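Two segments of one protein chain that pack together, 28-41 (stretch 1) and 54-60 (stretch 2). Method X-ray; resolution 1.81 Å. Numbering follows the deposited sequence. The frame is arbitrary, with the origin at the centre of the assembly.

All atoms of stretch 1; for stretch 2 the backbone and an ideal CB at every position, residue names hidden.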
# COMPACT_ATOMS: atom_id res chain seq x y z
N HIS B 28 -27.93 -13.49 16.62
CA HIS B 28 -29.16 -13.99 17.22
C HIS B 28 -28.96 -15.46 17.55
O HIS B 28 -28.46 -16.21 16.70
CB HIS B 28 -30.33 -13.78 16.26
CG HIS B 28 -31.67 -13.85 16.91
ND1 HIS B 28 -32.07 -14.90 17.71
CD2 HIS B 28 -32.73 -13.00 16.85
CE1 HIS B 28 -33.30 -14.68 18.13
NE2 HIS B 28 -33.73 -13.54 17.62
N THR B 29 -29.34 -15.87 18.76
CA THR B 29 -29.10 -17.23 19.22
C THR B 29 -30.06 -18.24 18.60
O THR B 29 -29.93 -19.44 18.88
CB THR B 29 -29.20 -17.31 20.75
OG1 THR B 29 -30.36 -16.62 21.21
CG2 THR B 29 -27.95 -16.70 21.41
N ASN B 30 -31.01 -17.81 17.77
CA ASN B 30 -31.75 -18.78 16.99
C ASN B 30 -30.86 -19.50 15.99
O ASN B 30 -31.30 -20.48 15.38
CB ASN B 30 -32.94 -18.12 16.26
CG ASN B 30 -32.51 -17.04 15.27
OD1 ASN B 30 -31.34 -16.92 14.92
ND2 ASN B 30 -33.47 -16.25 14.81
N THR B 31 -29.63 -19.01 15.80
CA THR B 31 -28.64 -19.73 15.01
C THR B 31 -28.55 -21.20 15.40
O THR B 31 -28.20 -22.04 14.56
CB THR B 31 -27.27 -19.05 15.19
OG1 THR B 31 -26.31 -19.62 14.29
CG2 THR B 31 -26.77 -19.21 16.62
N TYR B 32 -28.87 -21.53 16.65
CA TYR B 32 -28.81 -22.91 17.14
C TYR B 32 -30.03 -23.74 16.76
O TYR B 32 -30.08 -24.93 17.09
CB TYR B 32 -28.65 -22.93 18.67
CG TYR B 32 -27.43 -22.20 19.18
CD1 TYR B 32 -26.16 -22.56 18.74
CD2 TYR B 32 -27.54 -21.17 20.12
CE1 TYR B 32 -25.03 -21.90 19.21
CE2 TYR B 32 -26.42 -20.52 20.60
CZ TYR B 32 -25.17 -20.89 20.14
OH TYR B 32 -24.04 -20.24 20.60
N GLY B 33 -31.01 -23.15 16.07
CA GLY B 33 -32.22 -23.88 15.73
C GLY B 33 -32.99 -24.17 17.00
O GLY B 33 -32.92 -23.42 17.98
N GLU B 34 -33.71 -25.29 17.01
CA GLU B 34 -34.39 -25.76 18.20
C GLU B 34 -33.65 -26.92 18.87
O GLU B 34 -34.23 -27.59 19.74
CB GLU B 34 -35.84 -26.15 17.86
CG GLU B 34 -36.66 -24.97 17.33
CD GLU B 34 -38.15 -25.28 17.16
OE1 GLU B 34 -38.51 -26.42 16.78
OE2 GLU B 34 -38.96 -24.37 17.42
N LEU B 35 -32.38 -27.13 18.53
CA LEU B 35 -31.64 -28.24 19.13
C LEU B 35 -31.47 -28.12 20.64
O LEU B 35 -31.54 -29.16 21.32
CB LEU B 35 -30.26 -28.35 18.46
CG LEU B 35 -29.37 -29.46 19.04
CD1 LEU B 35 -30.08 -30.80 18.90
CD2 LEU B 35 -28.01 -29.49 18.38
N PRO B 36 -31.25 -26.93 21.23
CA PRO B 36 -31.19 -26.85 22.70
C PRO B 36 -32.46 -27.33 23.39
O PRO B 36 -32.39 -28.13 24.33
CB PRO B 36 -30.91 -25.36 22.95
CG PRO B 36 -30.23 -24.89 21.70
CD PRO B 36 -30.91 -25.65 20.59
N GLN B 37 -33.62 -26.84 22.95
CA GLN B 37 -34.88 -27.31 23.52
C GLN B 37 -35.05 -28.81 23.32
O GLN B 37 -35.60 -29.51 24.19
CB GLN B 37 -36.05 -26.55 22.89
CG GLN B 37 -36.15 -25.09 23.37
CD GLN B 37 -36.57 -24.10 22.28
OE1 GLN B 37 -36.53 -24.40 21.08
NE2 GLN B 37 -36.97 -22.90 22.70
N TRP B 38 -34.59 -29.34 22.18
CA TRP B 38 -34.75 -30.77 21.92
C TRP B 38 -33.87 -31.61 22.85
O TRP B 38 -34.31 -32.65 23.35
CB TRP B 38 -34.44 -31.09 20.46
CG TRP B 38 -34.69 -32.52 20.09
CD1 TRP B 38 -35.89 -33.10 19.85
CD2 TRP B 38 -33.70 -33.55 19.90
NE1 TRP B 38 -35.72 -34.43 19.53
CE2 TRP B 38 -34.39 -34.73 19.56
CE3 TRP B 38 -32.31 -33.58 20.00
CZ2 TRP B 38 -33.73 -35.93 19.31
CZ3 TRP B 38 -31.66 -34.78 19.75
CH2 TRP B 38 -32.37 -35.93 19.41
N LEU B 39 -32.62 -31.18 23.07
CA LEU B 39 -31.75 -31.88 24.01
C LEU B 39 -32.35 -31.88 25.41
O LEU B 39 -32.19 -32.85 26.16
CB LEU B 39 -30.36 -31.24 24.05
CG LEU B 39 -29.45 -31.43 22.84
CD1 LEU B 39 -28.12 -30.74 23.08
CD2 LEU B 39 -29.22 -32.90 22.56
N GLU B 40 -33.02 -30.79 25.78
CA GLU B 40 -33.69 -30.74 27.07
C GLU B 40 -34.71 -31.86 27.20
O GLU B 40 -34.80 -32.52 28.24
CB GLU B 40 -34.35 -29.38 27.25
CG GLU B 40 -34.74 -29.05 28.68
CD GLU B 40 -35.49 -27.73 28.76
OE1 GLU B 40 -36.51 -27.58 28.05
OE2 GLU B 40 -35.04 -26.84 29.52
N ASN B 41 -35.49 -32.10 26.14
CA ASN B 41 -36.52 -33.14 26.22
C ASN B 41 -35.91 -34.53 26.17
O ASN B 41 -36.42 -35.46 26.80
CB ASN B 41 -37.54 -32.94 25.10
CG ASN B 41 -38.33 -31.65 25.25
OD1 ASN B 41 -37.79 -30.62 25.68
ND2 ASN B 41 -39.61 -31.70 24.92
N UNK B 54 -29.34 -26.95 32.96
CA UNK B 54 -27.92 -27.18 32.70
C UNK B 54 -27.59 -27.20 31.21
O UNK B 54 -26.54 -27.73 30.81
CB UNK B 54 -27.48 -28.50 33.34
N UNK B 55 -28.45 -26.63 30.37
CA UNK B 55 -28.15 -26.38 28.97
C UNK B 55 -28.02 -24.87 28.80
O UNK B 55 -28.93 -24.12 29.16
CB UNK B 55 -29.22 -26.96 28.05
N UNK B 56 -26.88 -24.44 28.26
CA UNK B 56 -26.52 -23.03 28.16
C UNK B 56 -26.33 -22.62 26.71
O UNK B 56 -25.73 -23.34 25.91
CB UNK B 56 -25.25 -22.74 28.96
N UNK B 57 -26.82 -21.43 26.39
CA UNK B 57 -26.57 -20.81 25.11
C UNK B 57 -25.40 -19.84 25.26
O UNK B 57 -25.46 -18.92 26.08
CB UNK B 57 -27.82 -20.10 24.59
N UNK B 58 -24.33 -20.08 24.50
CA UNK B 58 -23.26 -19.12 24.42
C UNK B 58 -23.60 -18.01 23.45
O UNK B 58 -24.31 -18.22 22.46
CB UNK B 58 -21.96 -19.81 24.01
N UNK B 59 -23.14 -16.80 23.76
CA UNK B 59 -23.22 -15.68 22.82
C UNK B 59 -21.96 -14.85 22.96
O UNK B 59 -21.60 -14.41 24.06
CB UNK B 59 -24.47 -14.83 23.07
N UNK B 60 -21.25 -14.68 21.84
CA UNK B 60 -20.03 -13.88 21.79
C UNK B 60 -20.13 -12.92 20.61
O UNK B 60 -21.00 -13.03 19.75
CB UNK B 60 -18.79 -14.77 21.67

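The strand of stretch 2 runs nearly antiparallel to helix 35-41, with an angle of 169° between N-to-C directions and axes 9.3 Å apart at closest approach. The register is set at two places: the CA atoms of Pro36 and position 55 lie 7.0 Å apart, those of Thr29 and position 59 7.1 Å.

Position 54 has no atom of stretch 1 within 5.5 Å of its ideal CB, so this surface places no demand on it. It is Asn54, whose OD1 is hydrogen-bonded elsewhere in the structure.

Position 55 has extended angles (-110/125) and a CA-to-CB bond directed toward the helix; its ideal CB stands 5.0 Å from Pro36 O. That gap leaves room for a side chain, and the first helical turns offer mainly the Pro36 ring, the CB of Leu39 and backbone already engaged in helical hydrogen bonding. An aliphatic residue such as Val, Ile, Leu or Met would suit. The deposited Ile55 (chi1 m, chi2 t) extends CD1 to 3.5 Å from Glu40 N and 4.1 Å from Leu39 CB, while its CG2 lies 4.3 Å from Pro36 CB.

Position 56 points away, as alternation in a strand predicts, and stretch 1 cannot select its side chain. It is Tyr56.

Position 57 starts sideways, yet its ideal CB is 4.3 Å from Tyr32 CE2 and 4.7 Å from Thr29 CG2. Aromatic carbon, a methyl and the proline ring favour an apolar residue; Leu, Ile or Met could each serve. Leu57 (chi1 m, chi2 t) turns its end inward: CD2 reaches 3.6 Å from Pro36 CG and 4.0 Å from Tyr32 CD2, and CD1 lies 4.3 Å from Thr29 CB.

At position 58 the visible partner is a hydroxyl: Tyr32 OH donates a hydrogen bond to the backbone O of 58, at 2.8 Å, with that oxygen near the plane of the ring at its edge. An ideal CB would sit 4.0 Å from Tyr32 OH, near but not clashing, so a side chain could be accommodated; the angles (-81/146) do not require glycine, and a bond to backbone O does not select the residue. It is Gly58.

Position 59 also begins sideways, its ideal CB 4.3 Å from Thr29 CG2. Only the base of a side chain need meet the methyl, so many long or polar residues fit. Arg59 makes that contact through CB, and its end leads away.

Position 60 has nothing of stretch 1 within 5.5 Å of its ideal CB, leaving the choice open; it is Tyr60.

Stretch 2 (54-60) NIYLGRY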
# COMPACT_ATOMS: atom_id res chain seq x y z
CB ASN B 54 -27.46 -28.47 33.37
CG ASN B 54 -26.94 -28.22 34.78
OD1 ASN B 54 -26.66 -27.09 35.17
ND2 ASN B 54 -26.80 -29.29 35.55
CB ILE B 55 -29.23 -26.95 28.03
CG1 ILE B 55 -29.33 -28.47 28.23
CG2 ILE B 55 -28.91 -26.60 26.58
CD1 ILE B 55 -30.49 -29.12 27.50
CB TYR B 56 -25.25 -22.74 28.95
CG TYR B 56 -25.46 -22.75 30.44
CD1 TYR B 56 -25.50 -23.94 31.14
CD2 TYR B 56 -25.64 -21.56 31.14
CE1 TYR B 56 -25.71 -23.95 32.52
CE2 TYR B 56 -25.85 -21.57 32.52
CZ TYR B 56 -25.87 -22.76 33.20
OH TYR B 56 -26.08 -22.78 34.56
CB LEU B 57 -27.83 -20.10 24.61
CG LEU B 57 -29.08 -20.96 24.48
CD1 LEU B 57 -30.17 -20.15 23.77
CD2 LEU B 57 -28.80 -22.27 23.76
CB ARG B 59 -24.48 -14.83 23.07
CG ARG B 59 -24.55 -14.10 24.40
CD ARG B 59 -25.91 -13.43 24.58
NE ARG B 59 -25.93 -12.54 25.73
CZ ARG B 59 -26.11 -12.94 26.99
NH1 ARG B 59 -26.29 -14.22 27.27
NH2 ARG B 59 -26.10 -12.05 27.97
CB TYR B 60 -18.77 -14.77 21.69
CG TYR B 60 -18.62 -15.58 20.41
CD1 TYR B 60 -18.02 -15.02 19.28
CD2 TYR B 60 -19.03 -16.90 20.34
CE1 TYR B 60 -17.86 -15.75 18.12
CE2 TYR B 60 -18.87 -17.65 19.17
CZ TYR B 60 -18.29 -17.06 18.07
OH TYR B 60 -18.14 -17.80 16.92
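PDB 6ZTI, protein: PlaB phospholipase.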